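Local atomic coordinates of enoyl-CoA hydratase subunit I (Geobacillus kaustophilus, PDB entry 2PBP), a protein that probably catalyses the reversible hydration of enoyl-CoA thioesters, a step of fatty-acid beta-oxidation. Residues R10-V15 and E189-A194; L147-G152 and A215-L220; L233-E238 and E242-F247. All blocks are in the same frame, centred on the assembly; numbering follows the deposited sequence.

Contact 1. Residues R10-V15 and E189-A194; sequences RQEGAV and ETMRLA
Met-191 of helix 186-198 reaches across to the beta hairpin at the start of the chain, and its methyl group carries most of the apolar contact. CE of Met-191 lies 3.6 Å from CG1 of Val-15 and is equally close, 3.6 Å, to CB of Glu-12, so one methyl touches both residues that close the turn. The bends at chi2 (-56°) and chi3 (-67°) of Met-191 fold the thioether over toward the hairpin, and SD of Met-191 comes to 4.0 Å from CG1 of Val-15. Beside it, CB of Ala-194 packs at 3.8 Å against CG2 of Val-15. Both branches of Val-15 are thus used, CG1 mainly for the methionine and CG2 for the alanine about one helical turn further on.

Backbone hydrogen bonds belong to each partner separately. A type II' turn from Glu-12 to Val-15 joins strands 7-12 and 15-20, and Val-15 N donates to Glu-12 O at 3.1 Å while Glu-12 N returns a bond to Val-15 O.

Val-54 of strand 52-57 touches both Val-15 and Ala-194 and continues the apolar layer into the sheet. With only apolar contacts, from carbon and the thioether sulfur, joining hairpin and helix, the chemistry implies cohesion by dispersion and burial, with little directional constraint.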
loop_
_atom_site.group_PDB
_atom_site.type_symbol
_atom_site.label_atom_id
_atom_site.label_comp_id
_atom_site.label_asym_id
_atom_site.label_seq_id
_atom_site.Cartn_x
_atom_site.Cartn_y
_atom_site.Cartn_z
ATOM N N ARG A 10 -2.613 -29.090 9.091
ATOM C CA ARG A 10 -2.042 -29.272 10.418
ATOM C C ARG A 10 -1.832 -27.915 11.066
ATOM O O ARG A 10 -1.885 -26.884 10.397
ATOM C CB ARG A 10 -0.703 -30.014 10.336
ATOM C CG ARG A 10 0.405 -29.260 9.614
ATOM C CD ARG A 10 1.644 -30.140 9.450
ATOM N NE ARG A 10 2.707 -29.480 8.695
ATOM C CZ ARG A 10 3.550 -28.585 9.203
ATOM N NH1 ARG A 10 3.466 -28.231 10.481
ATOM N NH2 ARG A 10 4.477 -28.038 8.427
ATOM N N GLN A 11 -1.588 -27.916 12.370
ATOM C CA GLN A 11 -1.370 -26.669 13.083
ATOM C C GLN A 11 -0.061 -26.671 13.848
ATOM O O GLN A 11 0.353 -27.686 14.404
ATOM C CB GLN A 11 -2.530 -26.401 14.042
ATOM C CG GLN A 11 -3.863 -26.250 13.336
ATOM C CD GLN A 11 -5.021 -26.103 14.296
ATOM O OE1 GLN A 11 -5.115 -25.117 15.029
ATOM N NE2 GLN A 11 -5.912 -27.090 14.301
ATOM N N GLU A 12 0.592 -25.518 13.851
ATOM C CA GLU A 12 1.854 -25.333 14.551
ATOM C C GLU A 12 1.656 -24.040 15.325
ATOM O O GLU A 12 1.834 -22.950 14.785
ATOM C CB GLU A 12 3.001 -25.188 13.548
ATOM C CG GLU A 12 4.384 -25.115 14.174
ATOM C CD GLU A 12 4.721 -26.348 14.992
ATOM O OE1 GLU A 12 4.502 -27.474 14.490
ATOM O OE2 GLU A 12 5.210 -26.193 16.132
ATOM N N GLY A 13 1.264 -24.166 16.590
ATOM C CA GLY A 13 1.016 -22.985 17.390
ATOM C C GLY A 13 -0.231 -22.303 16.856
ATOM O O GLY A 13 -1.267 -22.945 16.694
ATOM N N ALA A 14 -0.132 -21.009 16.566
ATOM C CA ALA A 14 -1.268 -20.249 16.047
ATOM C C ALA A 14 -1.233 -20.175 14.522
ATOM O O ALA A 14 -1.926 -19.357 13.914
ATOM C CB ALA A 14 -1.263 -18.841 16.637
ATOM N N VAL A 15 -0.430 -21.038 13.908
ATOM C CA VAL A 15 -0.299 -21.068 12.453
ATOM C C VAL A 15 -0.948 -22.319 11.862
ATOM O O VAL A 15 -0.627 -23.441 12.253
ATOM C CB VAL A 15 1.198 -21.034 12.029
ATOM C CG1 VAL A 15 1.320 -21.069 10.508
ATOM C CG2 VAL A 15 1.862 -19.779 12.580
ATOM N N GLU A 189 11.815 -20.523 7.194
ATOM C CA GLU A 189 11.695 -19.073 7.097
ATOM C C GLU A 189 10.238 -18.618 7.088
ATOM O O GLU A 189 9.890 -17.636 7.743
ATOM C CB GLU A 189 12.403 -18.562 5.840
ATOM C CG GLU A 189 13.921 -18.693 5.891
ATOM C CD GLU A 189 14.539 -17.889 7.023
ATOM O OE1 GLU A 189 14.225 -16.686 7.136
ATOM O OE2 GLU A 189 15.341 -18.457 7.798
ATOM N N THR A 190 9.391 -19.325 6.348
ATOM C CA THR A 190 7.976 -18.965 6.276
ATOM C C THR A 190 7.302 -19.102 7.639
ATOM O O THR A 190 6.539 -18.230 8.050
ATOM C CB THR A 190 7.213 -19.842 5.256
ATOM O OG1 THR A 190 7.816 -19.709 3.964
ATOM C CG2 THR A 190 5.755 -19.403 5.165
ATOM N N MET A 191 7.584 -20.196 8.340
ATOM C CA MET A 191 6.985 -20.412 9.651
ATOM C C MET A 191 7.480 -19.389 10.672
ATOM O O MET A 191 6.745 -19.007 11.585
ATOM C CB MET A 191 7.272 -21.832 10.142
ATOM C CG MET A 191 6.574 -22.912 9.326
ATOM S SD MET A 191 4.777 -22.683 9.260
ATOM C CE MET A 191 4.339 -22.970 10.982
ATOM N N ARG A 192 8.724 -18.950 10.524
ATOM C CA ARG A 192 9.263 -17.955 11.439
ATOM C C ARG A 192 8.506 -16.648 11.224
ATOM O O ARG A 192 8.126 -15.972 12.182
ATOM C CB ARG A 192 10.755 -17.742 11.185
ATOM C CG ARG A 192 11.391 -16.716 12.100
ATOM C CD ARG A 192 12.907 -16.824 12.074
ATOM N NE ARG A 192 13.356 -18.149 12.491
ATOM C CZ ARG A 192 13.939 -19.030 11.685
ATOM N NH1 ARG A 192 14.146 -18.730 10.410
ATOM N NH2 ARG A 192 14.312 -20.215 12.151
ATOM N N LEU A 193 8.285 -16.302 9.960
ATOM C CA LEU A 193 7.562 -15.085 9.611
ATOM C C LEU A 193 6.122 -15.163 10.119
ATOM O O LEU A 193 5.612 -14.215 10.721
ATOM C CB LEU A 193 7.558 -14.885 8.092
ATOM C CG LEU A 193 6.671 -13.757 7.559
ATOM C CD1 LEU A 193 7.145 -12.416 8.112
ATOM C CD2 LEU A 193 6.710 -13.757 6.036
ATOM N N ALA A 194 5.475 -16.300 9.877
ATOM C CA ALA A 194 4.096 -16.500 10.313
ATOM C C ALA A 194 4.029 -16.421 11.834
ATOM O O ALA A 194 3.081 -15.868 12.396
ATOM C CB ALA A 194 3.583 -17.853 9.828
#

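Contact 2. Residues L147-G152 and A215-L220; sequences LTKLIG and AVDYPL
Lys-149 meets Val-216 and Asp-217 with the far half of its side chain, and it is the one residue of 147-152 to touch 215-220. The helix that carries it is seated in its own chain: Leu-147 ahead of the lysine and Ile-151 after it, one turn apart, both pack on Ile-176.

From its CB, which points toward 215-220, Lys-149 runs out nearly straight as far as CE. Its CD lies 3.4 Å from CG1 of Val-216, tighter than usual for two carbons, and the two side chains meet at a slant. CE is the next atom along, 4.1 Å from the same CG1 of Val-216. The chi1 of 174° at Val-216 sets CG1 opposite the backbone N, and this is the branch that touches the lysine. Only at chi4 (-61°) does the lysine bend. There CE passes 3.8 Å from OD1 of Asp-217, the two side chains crossing at about a right angle, while NZ of Lys-149 stands 4.1 Å from OD1 of Asp-217, beyond salt-bridge range; the opposite charges probably still attract weakly.

Leu-150, next in sequence, packs on Pro-153 of the second subunit. Gly-152, with phi 88°, takes the chain out of helix 143-151 and occupies the N-cap position of helix 153-162.

Ala-215 O and Tyr-218 O of this chain accept hydrogen bonds from Lys-149 NZ of the second subunit, and Leu-220 N of this chain donates to Asp-217 OD1 of the second subunit; the reciprocal bonds probably form by symmetry. The meeting of helix 143-151 with the end of helix 202-217 thus borders a subunit interface between crotonase-fold chains.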
loop_
_atom_site.group_PDB
_atom_site.type_symbol
_atom_site.label_atom_id
_atom_site.label_comp_id
_atom_site.label_asym_id
_atom_site.label_seq_id
_atom_site.Cartn_x
_atom_site.Cartn_y
_atom_site.Cartn_z
ATOM N N LEU A 147 -2.322 -9.823 -11.550
ATOM C CA LEU A 147 -1.001 -9.544 -12.111
ATOM C C LEU A 147 -0.924 -8.110 -12.635
ATOM O O LEU A 147 0.054 -7.404 -12.391
ATOM C CB LEU A 147 -0.661 -10.522 -13.247
ATOM C CG LEU A 147 0.799 -10.459 -13.721
ATOM C CD1 LEU A 147 1.705 -10.989 -12.615
ATOM C CD2 LEU A 147 0.993 -11.291 -14.986
ATOM N N THR A 148 -1.961 -7.679 -13.348
ATOM C CA THR A 148 -1.992 -6.330 -13.903
ATOM C C THR A 148 -1.957 -5.258 -12.812
ATOM O O THR A 148 -1.278 -4.240 -12.949
ATOM C CB THR A 148 -3.243 -6.124 -14.780
ATOM O OG1 THR A 148 -3.206 -7.046 -15.879
ATOM C CG2 THR A 148 -3.290 -4.700 -15.325
ATOM N N LYS A 149 -2.692 -5.482 -11.729
ATOM C CA LYS A 149 -2.707 -4.512 -10.641
ATOM C C LYS A 149 -1.342 -4.427 -9.967
ATOM O O LYS A 149 -0.938 -3.363 -9.502
ATOM C CB LYS A 149 -3.778 -4.875 -9.609
ATOM C CG LYS A 149 -5.206 -4.720 -10.123
ATOM C CD LYS A 149 -6.221 -4.844 -9.000
ATOM C CE LYS A 149 -7.650 -4.703 -9.516
ATOM N NZ LYS A 149 -7.907 -3.381 -10.159
ATOM N N LEU A 150 -0.621 -5.542 -9.929
ATOM C CA LEU A 150 0.690 -5.561 -9.295
ATOM C C LEU A 150 1.840 -4.997 -10.124
ATOM O O LEU A 150 2.688 -4.282 -9.592
ATOM C CB LEU A 150 1.053 -6.985 -8.865
ATOM C CG LEU A 150 0.302 -7.561 -7.662
ATOM C CD1 LEU A 150 0.637 -9.038 -7.513
ATOM C CD2 LEU A 150 0.692 -6.794 -6.403
ATOM N N ILE A 151 1.878 -5.307 -11.418
ATOM C CA ILE A 151 2.984 -4.840 -12.247
ATOM C C ILE A 151 2.650 -3.955 -13.448
ATOM O O ILE A 151 3.539 -3.605 -14.227
ATOM C CB ILE A 151 3.840 -6.056 -12.712
ATOM C CG1 ILE A 151 3.034 -6.976 -13.629
ATOM C CG2 ILE A 151 4.250 -6.886 -11.500
ATOM C CD1 ILE A 151 3.870 -7.942 -14.471
ATOM N N GLY A 152 1.379 -3.597 -13.602
ATOM C CA GLY A 152 0.988 -2.746 -14.714
ATOM C C GLY A 152 0.641 -3.522 -15.972
ATOM O O GLY A 152 1.108 -4.644 -16.148
ATOM N N ALA A 215 -8.050 -0.424 -0.665
ATOM C CA ALA A 215 -7.073 0.468 -1.288
ATOM C C ALA A 215 -6.754 0.065 -2.720
ATOM O O ALA A 215 -6.423 0.907 -3.554
ATOM C CB ALA A 215 -5.792 0.500 -0.462
ATOM N N VAL A 216 -6.843 -1.230 -2.998
ATOM C CA VAL A 216 -6.566 -1.743 -4.334
ATOM C C VAL A 216 -7.661 -1.359 -5.331
ATOM O O VAL A 216 -7.383 -1.153 -6.514
ATOM C CB VAL A 216 -6.431 -3.290 -4.315
ATOM C CG1 VAL A 216 -6.300 -3.827 -5.730
ATOM C CG2 VAL A 216 -5.214 -3.698 -3.490
ATOM N N ASP A 217 -8.897 -1.246 -4.852
ATOM C CA ASP A 217 -10.031 -0.926 -5.720
ATOM C C ASP A 217 -10.627 0.479 -5.551
ATOM O O ASP A 217 -10.850 1.195 -6.530
ATOM C CB ASP A 217 -11.148 -1.958 -5.504
ATOM C CG ASP A 217 -10.659 -3.395 -5.636
ATOM O OD1 ASP A 217 -9.904 -3.685 -6.585
ATOM O OD2 ASP A 217 -11.042 -4.238 -4.793
ATOM N N TYR A 218 -10.885 0.850 -4.303
ATOM C CA TYR A 218 -11.492 2.130 -3.929
ATOM C C TYR A 218 -10.774 3.423 -4.288
ATOM O O TYR A 218 -9.547 3.483 -4.315
ATOM C CB TYR A 218 -11.675 2.197 -2.412
ATOM C CG TYR A 218 -12.814 1.424 -1.803
ATOM C CD1 TYR A 218 -13.094 0.113 -2.185
ATOM C CD2 TYR A 218 -13.549 1.978 -0.754
ATOM C CE1 TYR A 218 -14.078 -0.628 -1.529
ATOM C CE2 TYR A 218 -14.526 1.251 -0.094
ATOM C CZ TYR A 218 -14.785 -0.051 -0.481
ATOM O OH TYR A 218 -15.737 -0.768 0.204
ATOM N N PRO A 219 -11.548 4.483 -4.569
ATOM C CA PRO A 219 -10.937 5.775 -4.888
ATOM C C PRO A 219 -10.379 6.189 -3.520
ATOM O O PRO A 219 -10.961 5.839 -2.491
ATOM C CB PRO A 219 -12.135 6.631 -5.290
ATOM C CG PRO A 219 -13.056 5.638 -5.912
ATOM C CD PRO A 219 -12.970 4.467 -4.956
ATOM N N LEU A 220 -9.272 6.921 -3.498
ATOM C CA LEU A 220 -8.645 7.323 -2.238
ATOM C C LEU A 220 -9.568 7.824 -1.127
ATOM O O LEU A 220 -9.557 7.286 -0.018
ATOM C CB LEU A 220 -7.569 8.379 -2.502
ATOM C CG LEU A 220 -6.828 8.907 -1.270
ATOM C CD1 LEU A 220 -6.087 7.765 -0.583
ATOM C CD2 LEU A 220 -5.851 9.997 -1.692
#

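Contact 3. Residues L233-E238 and E242-F247; sequences LLFASE and EGMAAF
Met-244 extends from helix 238-248 toward Phe-235, in the turn that leads out of helix 220-234. Its CB points at segment 233-238, with chi1 of -61° placing CG beside the backbone N, and the chain is extended beyond CG through SD. The contact itself falls to the last atom: CE is 3.9 Å from CE2 of Phe-235 and equally distant, 3.9 Å, from CZ. It approaches the ring obliquely, and the two side chains cross at about a right angle. Phe-231 meets the same ring from within the chain, while Leu-79 of the second subunit packs on Phe-235 and Ile-68 of the second subunit on Met-244.

Between these residues a tight turn links two successive helices, 220-234 and 238-248, in the C-terminal helical part of the crotonase fold. A type I turn spans Leu-234 to Ser-237, and Ser-237 is the N-cap of the second helix, its OG bonding to Gln-240 N. That hydroxyl also donates to Leu-234 O at 2.7 Å, 15° out of the carbonyl plane, and Ser-237 N gives the same oxygen a second bond.

In the first turn of helix 238-248, Glu-242 N donates to Glu-238 O over 2.9 Å, with an N-H...O angle of 163°. Glu-242 CB lies 3.6 Å from that carbonyl oxygen, but the carboxylate heads elsewhere: OE2 forms a salt bridge with Arg-251 and accepts a hydrogen bond from Arg-254 N.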
loop_
_atom_site.group_PDB
_atom_site.type_symbol
_atom_site.label_atom_id
_atom_site.label_comp_id
_atom_site.label_asym_id
_atom_site.label_seq_id
_atom_site.Cartn_x
_atom_site.Cartn_y
_atom_site.Cartn_z
ATOM N N LEU A 233 -13.004 1.140 15.306
ATOM C CA LEU A 233 -13.329 -0.178 15.843
ATOM C C LEU A 233 -12.231 -0.805 16.683
ATOM O O LEU A 233 -12.516 -1.487 17.668
ATOM C CB LEU A 233 -13.718 -1.129 14.706
ATOM C CG LEU A 233 -15.136 -0.923 14.160
ATOM C CD1 LEU A 233 -15.346 -1.763 12.901
ATOM C CD2 LEU A 233 -16.149 -1.298 15.237
ATOM N N LEU A 234 -10.976 -0.584 16.307
ATOM C CA LEU A 234 -9.882 -1.159 17.075
ATOM C C LEU A 234 -9.818 -0.597 18.493
ATOM O O LEU A 234 -9.263 -1.231 19.388
ATOM C CB LEU A 234 -8.547 -0.964 16.344
ATOM C CG LEU A 234 -8.399 -1.830 15.084
ATOM C CD1 LEU A 234 -7.070 -1.532 14.407
ATOM C CD2 LEU A 234 -8.476 -3.314 15.453
ATOM N N PHE A 235 -10.404 0.579 18.711
ATOM C CA PHE A 235 -10.401 1.157 20.051
ATOM C C PHE A 235 -11.483 0.556 20.943
ATOM O O PHE A 235 -11.700 1.001 22.069
ATOM C CB PHE A 235 -10.520 2.684 19.989
ATOM C CG PHE A 235 -9.221 3.357 19.651
ATOM C CD1 PHE A 235 -8.753 3.373 18.340
ATOM C CD2 PHE A 235 -8.419 3.892 20.653
ATOM C CE1 PHE A 235 -7.501 3.905 18.032
ATOM C CE2 PHE A 235 -7.162 4.427 20.359
ATOM C CZ PHE A 235 -6.704 4.430 19.044
ATOM N N ALA A 236 -12.158 -0.468 20.428
ATOM C CA ALA A 236 -13.179 -1.167 21.194
ATOM C C ALA A 236 -12.545 -2.462 21.688
ATOM O O ALA A 236 -13.147 -3.204 22.467
ATOM C CB ALA A 236 -14.382 -1.481 20.316
ATOM N N SER A 237 -11.319 -2.725 21.240
ATOM C CA SER A 237 -10.630 -3.953 21.624
ATOM C C SER A 237 -9.789 -3.820 22.883
ATOM O O SER A 237 -9.257 -2.747 23.193
ATOM C CB SER A 237 -9.732 -4.447 20.481
ATOM O OG SER A 237 -8.588 -3.621 20.317
ATOM N N GLU A 238 -9.680 -4.923 23.613
ATOM C CA GLU A 238 -8.871 -4.953 24.818
ATOM C C GLU A 238 -7.409 -4.921 24.378
ATOM O O GLU A 238 -6.553 -4.388 25.083
ATOM C CB GLU A 238 -9.165 -6.224 25.620
ATOM C CG GLU A 238 -10.578 -6.252 26.191
ATOM C CD GLU A 238 -10.948 -7.594 26.789
ATOM O OE1 GLU A 238 -10.179 -8.102 27.633
ATOM O OE2 GLU A 238 -12.010 -8.137 26.417
ATOM N N GLU A 242 -4.094 -3.053 25.845
ATOM C CA GLU A 242 -2.888 -3.820 26.166
ATOM C C GLU A 242 -1.668 -3.287 25.416
ATOM O O GLU A 242 -0.599 -3.098 26.005
ATOM C CB GLU A 242 -3.117 -5.301 25.830
ATOM C CG GLU A 242 -1.866 -6.184 25.731
ATOM C CD GLU A 242 -1.064 -6.276 27.019
ATOM O OE1 GLU A 242 -1.568 -5.871 28.091
ATOM O OE2 GLU A 242 0.081 -6.769 26.954
ATOM N N GLY A 243 -1.833 -3.038 24.120
ATOM C CA GLY A 243 -0.728 -2.534 23.325
ATOM C C GLY A 243 -0.160 -1.224 23.841
ATOM O O GLY A 243 1.056 -1.045 23.911
ATOM N N MET A 244 -1.039 -0.304 24.216
ATOM C CA MET A 244 -0.590 0.990 24.707
ATOM C C MET A 244 -0.032 0.923 26.127
ATOM O O MET A 244 0.890 1.663 26.466
ATOM C CB MET A 244 -1.730 2.002 24.597
ATOM C CG MET A 244 -2.167 2.183 23.144
ATOM S SD MET A 244 -3.386 3.462 22.842
ATOM C CE MET A 244 -3.513 3.375 21.047
ATOM N N ALA A 245 -0.571 0.031 26.953
ATOM C CA ALA A 245 -0.063 -0.109 28.314
ATOM C C ALA A 245 1.329 -0.745 28.240
ATOM O O ALA A 245 2.242 -0.352 28.966
ATOM C CB ALA A 245 -1.000 -0.978 29.152
ATOM N N ALA A 246 1.481 -1.724 27.353
ATOM C CA ALA A 246 2.758 -2.412 27.179
ATOM C C ALA A 246 3.827 -1.448 26.674
ATOM O O ALA A 246 4.982 -1.514 27.093
ATOM C CB ALA A 246 2.602 -3.575 26.201
ATOM N N PHE A 247 3.439 -0.559 25.765
ATOM C CA PHE A 247 4.379 0.412 25.218
ATOM C C PHE A 247 4.888 1.348 26.312
ATOM O O PHE A 247 6.085 1.626 26.394
ATOM C CB PHE A 247 3.717 1.243 24.122
ATOM C CG PHE A 247 4.678 2.121 23.376
ATOM C CD1 PHE A 247 5.558 1.575 22.448
ATOM C CD2 PHE A 247 4.720 3.491 23.616
ATOM C CE1 PHE A 247 6.470 2.383 21.767
ATOM C CE2 PHE A 247 5.628 4.306 22.940
ATOM C CZ PHE A 247 6.504 3.749 22.015
#

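In the fold
Contacts 1 and 3 are partly buried, whereas contact 2 lies at the surface of its own chain. Contact 1 joins an edge hairpin of the six-stranded sheet to helix 186-198 through apolar side-chain contacts alone, and no other chain touches it. Contacts 2 and 3, with centres 31 Å apart, both reach the second subunit: contact 2 by hydrogen bonds as well as packing, contact 3 by apolar packing. Contact 3 is local in sequence and includes a backbone hydrogen bond; the other two bring distant segments together by side chains. Segments of contacts 2 and 3 lie at opposite ends of helix 220-234, since 215-220 ends on its first residue; contact 1 shares no element with them.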